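PDB 5KU5: sensor kinase CusS from Escherichia coli, which senses copper and silver ions through its periplasmic domain and, as a histidine kinase, activates the response regulator CusR by phosphorylation. Local coordinates for residues I17-L25 / T38-V49. Residues are numbered along the deposited sequence; the frame is centred on the assembly and turned at random.
Sequences ISATLERVL and TLEDIVSGYSNV. With AG (silver ion), chain E.
L21 turns CG away from its own carbonyl carbon (chi1 -61°) and Y46 does the same (chi1 -68°), and the two side chains point at each other head-on until the leucine branch meets the phenol oxygen, L21 CD2 to Y46 OH 3.5 Å. The same methyl also touches L39, L21 CD2 to L39 CD1 3.9 Å, the two leucine side chains lying roughly perpendicular. V24 splits its two methyls along the facing side of helix 32-44: V24 CG1 lies 3.7 Å from the backbone N of L39 and also meets T38 CG2, while V24 CG2 slides past I42, 3.6 Å from I42 CD1. L25 adds a second leucine to L39, L25 CD2 to L39 CD2 at 4.0 Å. At the far end I17 CD1 packs on V49 CG2 (3.8 Å), where the chain enters the sheet. Replacing L21 with an alanine would probably leave Y46 OH and L39 CD1 without the methyl between them and open a gap over the sheet, where L21 also rests on I51 and L130. The helical segments 17-25 and 38-44 run roughly antiparallel, at 154°, against the antiparallel sheet of this PAS-like sensor domain. Beyond Y46, the backbone O of S47 binds silver together with M96 and H108. Segment 17-25 thus meets helix 32-44, and Y46 and V49 after it, mainly through aliphatic groups and one phenol, a junction held by shape and hydrophobic burial rather than by polar bonds.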
loop_
_atom_site.group_PDB
_atom_site.type_symbol
_atom_site.label_atom_id
_atom_site.label_comp_id
_atom_site.label_asym_id
_atom_site.label_seq_id
_atom_site.Cartn_x
_atom_site.Cartn_y
_atom_site.Cartn_z
ATOM N N ILE A 17 1.601 -5.260 5.827
ATOM C CA ILE A 17 0.242 -5.819 5.892
ATOM C C ILE A 17 0.134 -6.804 7.054
ATOM O O ILE A 17 -0.850 -6.790 7.786
ATOM C CB ILE A 17 -0.179 -6.509 4.571
ATOM C CG1 ILE A 17 -0.337 -5.473 3.450
ATOM C CG2 ILE A 17 -1.493 -7.280 4.740
ATOM C CD1 ILE A 17 -0.175 -6.050 2.060
ATOM N N SER A 18 1.149 -7.645 7.218
ATOM C CA SER A 18 1.177 -8.617 8.312
ATOM C C SER A 18 1.113 -7.947 9.687
ATOM O O SER A 18 0.347 -8.380 10.548
ATOM C CB SER A 18 2.419 -9.506 8.215
ATOM O OG SER A 18 2.336 -10.579 9.128
ATOM N N ALA A 19 1.905 -6.889 9.876
ATOM C CA ALA A 19 1.947 -6.160 11.149
ATOM C C ALA A 19 0.649 -5.413 11.442
ATOM O O ALA A 19 0.226 -5.347 12.593
ATOM C CB ALA A 19 3.123 -5.192 11.178
ATOM N N THR A 20 0.030 -4.842 10.408
ATOM C CA THR A 20 -1.249 -4.146 10.558
ATOM C C THR A 20 -2.358 -5.119 10.963
ATOM O O THR A 20 -3.052 -4.892 11.952
ATOM C CB THR A 20 -1.652 -3.413 9.258
ATOM O OG1 THR A 20 -0.584 -2.554 8.847
ATOM C CG2 THR A 20 -2.916 -2.577 9.457
ATOM N N LEU A 21 -2.510 -6.204 10.211
ATOM C CA LEU A 21 -3.574 -7.177 10.479
ATOM C C LEU A 21 -3.360 -7.964 11.780
ATOM O O LEU A 21 -4.332 -8.360 12.424
ATOM C CB LEU A 21 -3.760 -8.126 9.292
ATOM C CG LEU A 21 -4.171 -7.472 7.965
ATOM C CD1 LEU A 21 -4.443 -8.544 6.925
ATOM C CD2 LEU A 21 -5.382 -6.559 8.118
ATOM N N GLU A 22 -2.101 -8.173 12.161
ATOM C CA GLU A 22 -1.764 -8.807 13.441
ATOM C C GLU A 22 -2.257 -7.980 14.632
ATOM O O GLU A 22 -2.813 -8.537 15.576
ATOM C CB GLU A 22 -0.251 -9.035 13.538
ATOM C CG GLU A 22 0.225 -9.711 14.813
ATOM C CD GLU A 22 1.673 -10.158 14.723
ATOM O OE1 GLU A 22 2.505 -9.395 14.187
ATOM O OE2 GLU A 22 1.982 -11.272 15.192
ATOM N N ARG A 23 -2.048 -6.664 14.579
ATOM C CA ARG A 23 -2.566 -5.737 15.598
ATOM C C ARG A 23 -4.091 -5.763 15.662
ATOM O O ARG A 23 -4.669 -5.830 16.747
ATOM C CB ARG A 23 -2.114 -4.301 15.317
ATOM C CG ARG A 23 -0.638 -4.035 15.549
ATOM C CD ARG A 23 -0.187 -2.785 14.803
ATOM N NE ARG A 23 1.034 -2.208 15.377
ATOM C CZ ARG A 23 1.138 -1.027 16.002
ATOM N NH1 ARG A 23 0.091 -0.212 16.168
ATOM N NH2 ARG A 23 2.328 -0.645 16.471
ATOM N N VAL A 24 -4.727 -5.704 14.493
ATOM C CA VAL A 24 -6.191 -5.746 14.384
ATOM C C VAL A 24 -6.746 -6.991 15.085
ATOM O O VAL A 24 -7.666 -6.888 15.889
ATOM C CB VAL A 24 -6.652 -5.703 12.899
ATOM C CG1 VAL A 24 -8.122 -6.091 12.734
ATOM C CG2 VAL A 24 -6.412 -4.320 12.306
ATOM N N LEU A 25 -6.157 -8.150 14.799
ATOM C CA LEU A 25 -6.703 -9.433 15.260
ATOM C C LEU A 25 -6.378 -9.832 16.713
ATOM O O LEU A 25 -6.933 -10.814 17.204
ATOM C CB LEU A 25 -6.332 -10.553 14.277
ATOM C CG LEU A 25 -7.120 -10.469 12.960
ATOM C CD1 LEU A 25 -6.463 -11.282 11.853
ATOM C CD2 LEU A 25 -8.567 -10.909 13.152
ATOM N N THR A 38 -13.555 -5.313 12.282
ATOM C CA THR A 38 -12.466 -4.406 11.908
ATOM C C THR A 38 -11.633 -4.968 10.750
ATOM O O THR A 38 -11.317 -4.242 9.810
ATOM C CB THR A 38 -11.538 -4.114 13.109
ATOM O OG1 THR A 38 -12.321 -3.695 14.236
ATOM C CG2 THR A 38 -10.517 -3.032 12.767
ATOM N N LEU A 39 -11.286 -6.253 10.831
ATOM C CA LEU A 39 -10.561 -6.952 9.761
ATOM C C LEU A 39 -11.287 -6.836 8.421
ATOM O O LEU A 39 -10.692 -6.448 7.416
ATOM C CB LEU A 39 -10.382 -8.434 10.112
ATOM C CG LEU A 39 -9.733 -9.344 9.056
ATOM C CD1 LEU A 39 -8.255 -9.008 8.924
ATOM C CD2 LEU A 39 -9.928 -10.820 9.378
ATOM N N GLU A 40 -12.570 -7.185 8.431
ATOM C CA GLU A 40 -13.406 -7.174 7.229
ATOM C C GLU A 40 -13.527 -5.773 6.620
ATOM O O GLU A 40 -13.462 -5.623 5.399
ATOM C CB GLU A 40 -14.790 -7.746 7.556
ATOM C CG GLU A 40 -15.703 -7.940 6.354
ATOM C CD GLU A 40 -16.966 -8.720 6.680
ATOM O OE1 GLU A 40 -18.013 -8.401 6.085
ATOM O OE2 GLU A 40 -16.920 -9.650 7.520
ATOM N N ASP A 41 -13.692 -4.760 7.473
ATOM C CA ASP A 41 -13.752 -3.360 7.033
ATOM C C ASP A 41 -12.469 -2.923 6.317
ATOM O O ASP A 41 -12.534 -2.272 5.275
ATOM C CB ASP A 41 -14.019 -2.431 8.224
ATOM C CG ASP A 41 -14.224 -0.980 7.805
ATOM O OD1 ASP A 41 -15.215 -0.693 7.103
ATOM O OD2 ASP A 41 -13.397 -0.124 8.179
ATOM N N ILE A 42 -11.319 -3.287 6.882
ATOM C CA ILE A 42 -10.015 -2.979 6.281
ATOM C C ILE A 42 -9.791 -3.774 4.990
ATOM O O ILE A 42 -9.467 -3.200 3.950
ATOM C CB ILE A 42 -8.853 -3.247 7.276
ATOM C CG1 ILE A 42 -8.915 -2.241 8.435
ATOM C CG2 ILE A 42 -7.491 -3.171 6.582
ATOM C CD1 ILE A 42 -8.069 -2.610 9.636
ATOM N N VAL A 43 -9.971 -5.089 5.079
ATOM C CA VAL A 43 -9.652 -6.023 3.986
ATOM C C VAL A 43 -10.506 -5.804 2.734
ATOM O O VAL A 43 -10.006 -5.957 1.613
ATOM C CB VAL A 43 -9.750 -7.493 4.478
ATOM C CG1 VAL A 43 -9.762 -8.493 3.326
ATOM C CG2 VAL A 43 -8.599 -7.801 5.426
ATOM N N SER A 44 -11.780 -5.449 2.926
ATOM C CA SER A 44 -12.693 -5.167 1.812
ATOM C C SER A 44 -12.208 -3.993 0.961
ATOM O O SER A 44 -12.460 -3.947 -0.245
ATOM C CB SER A 44 -14.107 -4.878 2.329
ATOM O OG SER A 44 -14.141 -3.695 3.110
ATOM N N GLY A 45 -11.514 -3.044 1.592
ATOM C CA GLY A 45 -10.940 -1.898 0.890
ATOM C C GLY A 45 -9.726 -2.175 0.005
ATOM O O GLY A 45 -9.345 -1.303 -0.783
ATOM N N TYR A 46 -9.112 -3.358 0.131
ATOM C CA TYR A 46 -7.895 -3.696 -0.626
ATOM C C TYR A 46 -8.156 -3.869 -2.126
ATOM O O TYR A 46 -9.113 -4.536 -2.521
ATOM C CB TYR A 46 -7.240 -4.992 -0.107
ATOM C CG TYR A 46 -6.606 -4.960 1.281
ATOM C CD1 TYR A 46 -6.105 -3.779 1.850
ATOM C CD2 TYR A 46 -6.456 -6.146 2.004
ATOM C CE1 TYR A 46 -5.512 -3.783 3.110
ATOM C CE2 TYR A 46 -5.866 -6.158 3.261
ATOM C CZ TYR A 46 -5.394 -4.978 3.811
ATOM O OH TYR A 46 -4.806 -5.000 5.054
ATOM N N SER A 47 -7.277 -3.290 -2.947
ATOM C CA SER A 47 -7.356 -3.404 -4.409
ATOM C C SER A 47 -6.530 -4.566 -4.977
ATOM O O SER A 47 -6.856 -5.090 -6.047
ATOM C CB SER A 47 -6.885 -2.101 -5.060
ATOM O OG SER A 47 -5.470 -1.980 -5.005
ATOM N N ASN A 48 -5.459 -4.945 -4.278
ATOM C CA ASN A 48 -4.476 -5.914 -4.786
ATOM C C ASN A 48 -4.036 -6.993 -3.777
ATOM O O ASN A 48 -2.995 -7.630 -3.964
ATOM C CB ASN A 48 -3.252 -5.144 -5.303
ATOM C CG ASN A 48 -2.500 -4.410 -4.196
ATOM O OD1 ASN A 48 -3.052 -4.111 -3.133
ATOM N ND2 ASN A 48 -1.236 -4.110 -4.448
ATOM N N VAL A 49 -4.826 -7.199 -2.723
ATOM C CA VAL A 49 -4.498 -8.151 -1.664
ATOM C C VAL A 49 -5.721 -9.012 -1.340
ATOM O O VAL A 49 -6.835 -8.500 -1.224
ATOM C CB VAL A 49 -4.007 -7.430 -0.383
ATOM C CG1 VAL A 49 -3.836 -8.402 0.784
ATOM C CG2 VAL A 49 -2.699 -6.703 -0.655
HETATM AG AG AG E . -7.302 -7.253 -7.195
#